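Local coordinates for LacI family sugar-binding transcriptional regulator (PDB 4RK0), which binds ribose in its sugar-binding domain and, as a LacI-family regulator, probably controls transcription by binding operator DNA in response to a sugar, at the interface of chains A and B. Sequence-based numbering; all coordinates share one arbitrary frame. Chains: chain A/B, LacI family sugar-binding transcriptional regulator.

Contact 1: the interface of chains A and B. Residues chain A 17, 26-27, 30, 42; chain B 17, 42, 44.
A:Ile17 and A:Ile26 meet B:Ile17 and B:Leu42 in an apolar cluster near the two-fold axis, where the periplasmic-binding-protein-like domains of two LacI-family subunits face each other. Such pairing, by helix 20-35 against strand 39-44, fits the dimer usual for this family.

The terminal methyl of B:Ile17 carries much of the apolar contact. With CG1 turned anti to the backbone N (chi1 -168°) and the chain extended beyond it, CD1 reaches into the angle between two chain A side chains. It lies 3.9 Å from A:Ile17 CG2 and, on the same side, meets the terminal methyl CD1 of the neighbouring A:Ile26, also at 3.9 Å. Both pairs cross at roughly right angles, so the methyl end rather than the length of B:Ile17 does the touching. A:Ile17 differs: its CG1 sits between the backbone N and the carbonyl carbon (chi1 52°), and the two copies of this residue therefore pack unequally across the axis. Toward strand 39-44 of chain B, the side chains of A:Ile26 and B:Leu42 cross at about a right angle, with the branch methyl CG2 of A:Ile26 3.8 Å from CD2 of B:Leu42. The aliphatic side chain of A:Leu42 faces B:Leu42 more loosely.

Polar contacts flank the cluster. The backbone N-H of B:Asn44 points to the carboxylate oxygen OE1 of A:Glu30, N to OE1 being 3.2 Å, in a fairly straight bond (163° at the hydrogen) that meets the oxygen nearly along its C-O axis. The glutamate is poorly ordered, and its exact placement deserves caution. Within chain B, the side-chain carbonyl OD1 of B:Asn44 accepts from the backbone N of B:Ile17 at 3.0 Å, from above the carbonyl plane, tying the isoleucine loop to the strand.

Water completes the contact. Water 1 bridges the backbone carbonyls of A:Ile17 and B:Ile17, while water 2 joins OE2 of A:Glu30 to the B:Leu42 carbonyl, 2.7 Å from its O.

Contact 2: the interface of chains A and B. Residues chain A 30, 34; chain B 42-45, 48, 55.
The phenol oxygen of A:Tyr34 is surrounded by the end of strand 39-44 of chain B, at the dimer interface of this LacI-family sugar-binding domain. OH donates to the backbone carbonyl O of B:Asn44 at 2.8 Å, approaching from above the carbonyl plane. B:Asn44 N lies equally close to OH, at 2.8 Å, and could add a hydrogen bond in which the hydroxyl accepts, although its N-H points chiefly at A:Glu30. The thiol of B:Cys43 adds a weak contact, SG to OH 3.5 Å. The hydroxyl thus meets both backbone polar atoms of one residue.

The tyrosine ring lies flat against B:Tyr55 of helix 54-60, with ring centroids 3.7 Å apart and planes tilted by 15°. CD2 of B:Tyr55 sits over the centre of the A:Tyr34 ring, whereas CD1 of A:Tyr34 lies toward the rim of the other. Although the rings are nearly parallel, the side chains cross at about a right angle. B:Tyr55 has CG anti to its backbone N (chi1 -172°), which carries its ring over the partner's face. At the edge of A:Tyr34, in the ring plane, stands the backbone N of B:Asp48, 3.7 Å from CE2.

The phenol OH of B:Tyr55 binds water 3 at 2.6 Å, and this water also contacts A:Glu30 OE2 and the B:Leu42 carbonyl.

Contact 1: the interface of chains A and B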
loop_
_atom_site.group_PDB
_atom_site.type_symbol
_atom_site.label_atom_id
_atom_site.label_comp_id
_atom_site.label_asym_id
_atom_site.label_seq_id
_atom_site.Cartn_x
_atom_site.Cartn_y
_atom_site.Cartn_z
ATOM N N ILE A 17 6.102 2.551 2.716
ATOM C CA ILE A 17 5.470 1.473 1.962
ATOM C C ILE A 17 3.944 1.557 1.980
ATOM O O ILE A 17 3.261 0.736 1.379
ATOM C CB ILE A 17 5.908 0.089 2.474
ATOM C CG1 ILE A 17 5.725 -0.044 3.996
ATOM C CG2 ILE A 17 7.363 -0.137 2.092
ATOM C CD1 ILE A 17 5.677 -1.478 4.478
ATOM N N ILE A 26 8.179 -1.460 -5.198
ATOM C CA ILE A 26 8.744 -2.656 -4.612
ATOM C C ILE A 26 8.347 -3.926 -5.411
ATOM O O ILE A 26 9.199 -4.737 -5.712
ATOM C CB ILE A 26 8.418 -2.780 -3.109
ATOM C CG1 ILE A 26 9.244 -1.750 -2.307
ATOM C CG2 ILE A 26 8.693 -4.179 -2.594
ATOM C CD1 ILE A 26 8.578 -1.337 -1.022
ATOM N N ARG A 27 7.078 -4.095 -5.756
ATOM C CA ARG A 27 6.702 -5.213 -6.634
ATOM C C ARG A 27 7.498 -5.268 -7.929
ATOM O O ARG A 27 7.866 -6.339 -8.391
ATOM C CB ARG A 27 5.207 -5.111 -7.001
ATOM C CG ARG A 27 4.300 -5.393 -5.853
ATOM C CD ARG A 27 2.857 -5.531 -6.298
ATOM N NE ARG A 27 2.675 -6.626 -7.244
ATOM C CZ ARG A 27 2.463 -6.499 -8.556
ATOM N NH1 ARG A 27 2.401 -5.315 -9.155
ATOM N NH2 ARG A 27 2.309 -7.592 -9.281
ATOM N N GLU A 30 10.880 -6.509 -6.928
ATOM C CA GLU A 30 10.755 -7.899 -6.482
ATOM C C GLU A 30 10.647 -8.818 -7.693
ATOM O O GLU A 30 11.143 -9.957 -7.681
ATOM C CB GLU A 30 9.500 -8.112 -5.636
ATOM C CG GLU A 30 9.558 -7.727 -4.166
ATOM C CD GLU A 30 10.052 -8.867 -3.289
ATOM O OE1 GLU A 30 9.249 -9.412 -2.493
ATOM O OE2 GLU A 30 11.243 -9.233 -3.410
ATOM N N LEU A 42 14.313 -4.779 3.165
ATOM C CA LEU A 42 13.427 -3.642 3.073
ATOM C C LEU A 42 13.719 -2.641 4.168
ATOM O O LEU A 42 13.700 -2.977 5.350
ATOM C CB LEU A 42 11.975 -4.084 3.173
ATOM C CG LEU A 42 10.998 -2.912 3.085
ATOM C CD1 LEU A 42 10.939 -2.329 1.695
ATOM C CD2 LEU A 42 9.638 -3.393 3.546
ATOM N N ILE B 17 2.342 -6.799 -0.337
ATOM C CA ILE B 17 2.556 -5.486 0.269
ATOM C C ILE B 17 1.703 -4.353 -0.345
ATOM O O ILE B 17 1.561 -3.288 0.252
ATOM C CB ILE B 17 4.059 -5.099 0.096
ATOM C CG1 ILE B 17 4.436 -3.880 0.944
ATOM C CG2 ILE B 17 4.391 -4.830 -1.371
ATOM C CD1 ILE B 17 5.901 -3.518 0.864
ATOM N N LEU B 42 12.025 -9.109 2.889
ATOM C CA LEU B 42 10.635 -9.147 2.517
ATOM C C LEU B 42 10.461 -10.230 1.468
ATOM O O LEU B 42 11.272 -10.354 0.564
ATOM C CB LEU B 42 10.250 -7.790 1.935
ATOM C CG LEU B 42 8.848 -7.732 1.330
ATOM C CD1 LEU B 42 7.841 -7.774 2.455
ATOM C CD2 LEU B 42 8.689 -6.486 0.461
ATOM N N ASN B 44 7.087 -11.094 -0.900
ATOM C CA ASN B 44 5.679 -11.062 -1.304
ATOM C C ASN B 44 5.337 -12.379 -1.934
ATOM O O ASN B 44 5.649 -12.626 -3.101
ATOM C CB ASN B 44 5.407 -10.000 -2.351
ATOM C CG ASN B 44 5.392 -8.627 -1.789
ATOM O OD1 ASN B 44 4.835 -8.389 -0.722
ATOM N ND2 ASN B 44 5.995 -7.698 -2.509
HETATM O O HOH W 1 0.797 -0.536 0.575
HETATM O O HOH W 2 12.963 -10.848 -1.442
#

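Contact 2: the interface of chains A and B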
loop_
_atom_site.group_PDB
_atom_site.type_symbol
_atom_site.label_atom_id
_atom_site.label_comp_id
_atom_site.label_asym_id
_atom_site.label_seq_id
_atom_site.Cartn_x
_atom_site.Cartn_y
_atom_site.Cartn_z
ATOM N N GLU A 30 10.880 -6.509 -6.928
ATOM C CA GLU A 30 10.755 -7.899 -6.482
ATOM C C GLU A 30 10.647 -8.818 -7.693
ATOM O O GLU A 30 11.143 -9.957 -7.681
ATOM C CB GLU A 30 9.500 -8.112 -5.636
ATOM C CG GLU A 30 9.558 -7.727 -4.166
ATOM C CD GLU A 30 10.052 -8.867 -3.289
ATOM O OE1 GLU A 30 9.249 -9.412 -2.493
ATOM O OE2 GLU A 30 11.243 -9.233 -3.410
ATOM N N TYR A 34 13.405 -11.838 -7.894
ATOM C CA TYR A 34 12.926 -13.235 -7.716
ATOM C C TYR A 34 13.504 -14.167 -8.744
ATOM O O TYR A 34 13.849 -15.314 -8.445
ATOM C CB TYR A 34 11.398 -13.359 -7.830
ATOM C CG TYR A 34 10.616 -13.071 -6.576
ATOM C CD1 TYR A 34 11.126 -12.249 -5.590
ATOM C CD2 TYR A 34 9.339 -13.607 -6.383
ATOM C CE1 TYR A 34 10.413 -11.976 -4.439
ATOM C CE2 TYR A 34 8.615 -13.324 -5.232
ATOM C CZ TYR A 34 9.156 -12.500 -4.264
ATOM O OH TYR A 34 8.456 -12.202 -3.105
ATOM N N LEU B 42 12.025 -9.109 2.889
ATOM C CA LEU B 42 10.635 -9.147 2.517
ATOM C C LEU B 42 10.461 -10.230 1.468
ATOM O O LEU B 42 11.272 -10.354 0.564
ATOM C CB LEU B 42 10.250 -7.790 1.935
ATOM C CG LEU B 42 8.848 -7.732 1.330
ATOM C CD1 LEU B 42 7.841 -7.774 2.455
ATOM C CD2 LEU B 42 8.689 -6.486 0.461
ATOM N N CYS B 43 9.367 -10.970 1.569
ATOM C CA CYS B 43 8.941 -11.835 0.479
ATOM C C CYS B 43 7.460 -11.602 0.273
ATOM O O CYS B 43 6.672 -11.802 1.210
ATOM C CB CYS B 43 9.230 -13.281 0.824
ATOM S SG CYS B 43 8.563 -14.474 -0.380
ATOM N N ASN B 44 7.087 -11.094 -0.900
ATOM C CA ASN B 44 5.679 -11.062 -1.304
ATOM C C ASN B 44 5.337 -12.379 -1.934
ATOM O O ASN B 44 5.649 -12.626 -3.101
ATOM C CB ASN B 44 5.407 -10.000 -2.351
ATOM C CG ASN B 44 5.392 -8.627 -1.789
ATOM O OD1 ASN B 44 4.835 -8.389 -0.722
ATOM N ND2 ASN B 44 5.995 -7.698 -2.509
ATOM N N ALA B 45 4.647 -13.215 -1.194
ATOM C CA ALA B 45 4.381 -14.560 -1.679
ATOM C C ALA B 45 3.603 -14.566 -2.985
ATOM O O ALA B 45 3.790 -15.467 -3.794
ATOM C CB ALA B 45 3.656 -15.349 -0.617
ATOM N N ASP B 48 5.594 -15.009 -6.445
ATOM C CA ASP B 48 6.248 -16.243 -6.889
ATOM C C ASP B 48 5.192 -17.051 -7.610
ATOM O O ASP B 48 4.378 -17.738 -6.991
ATOM C CB ASP B 48 6.834 -17.035 -5.734
ATOM C CG ASP B 48 7.534 -18.310 -6.196
ATOM O OD1 ASP B 48 7.613 -18.603 -7.411
ATOM O OD2 ASP B 48 8.014 -19.037 -5.322
ATOM N N TYR B 55 10.970 -19.814 -5.542
ATOM C CA TYR B 55 11.507 -18.669 -4.774
ATOM C C TYR B 55 11.194 -18.832 -3.311
ATOM O O TYR B 55 12.045 -18.609 -2.461
ATOM C CB TYR B 55 10.952 -17.319 -5.249
ATOM C CG TYR B 55 11.655 -16.155 -4.581
ATOM C CD1 TYR B 55 12.951 -15.814 -4.938
ATOM C CD2 TYR B 55 11.063 -15.457 -3.537
ATOM C CE1 TYR B 55 13.619 -14.774 -4.309
ATOM C CE2 TYR B 55 11.721 -14.402 -2.898
ATOM C CZ TYR B 55 12.995 -14.062 -3.291
ATOM O OH TYR B 55 13.670 -13.023 -2.659
HETATM O O HOH W 3 12.963 -10.848 -1.442
#

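The centres of contact 1 and contact 2 are about 8 Å apart, measured between the means of their C-alpha atoms, and both set helix 20-35 of chain A against strand 39-44 of chain B. They share A:Glu30, B:Leu42 and B:Asn44, and water 2 of contact 1 is the same molecule as water 3 of contact 2. Contact 1 lies nearer the two-fold axis and is mainly aliphatic; contact 2 continues outward to an aromatic and polar zone. Two-fold symmetry repeats both with the chains exchanged, so together they form a continuous seam that probably belongs to the family's regulatory dimer.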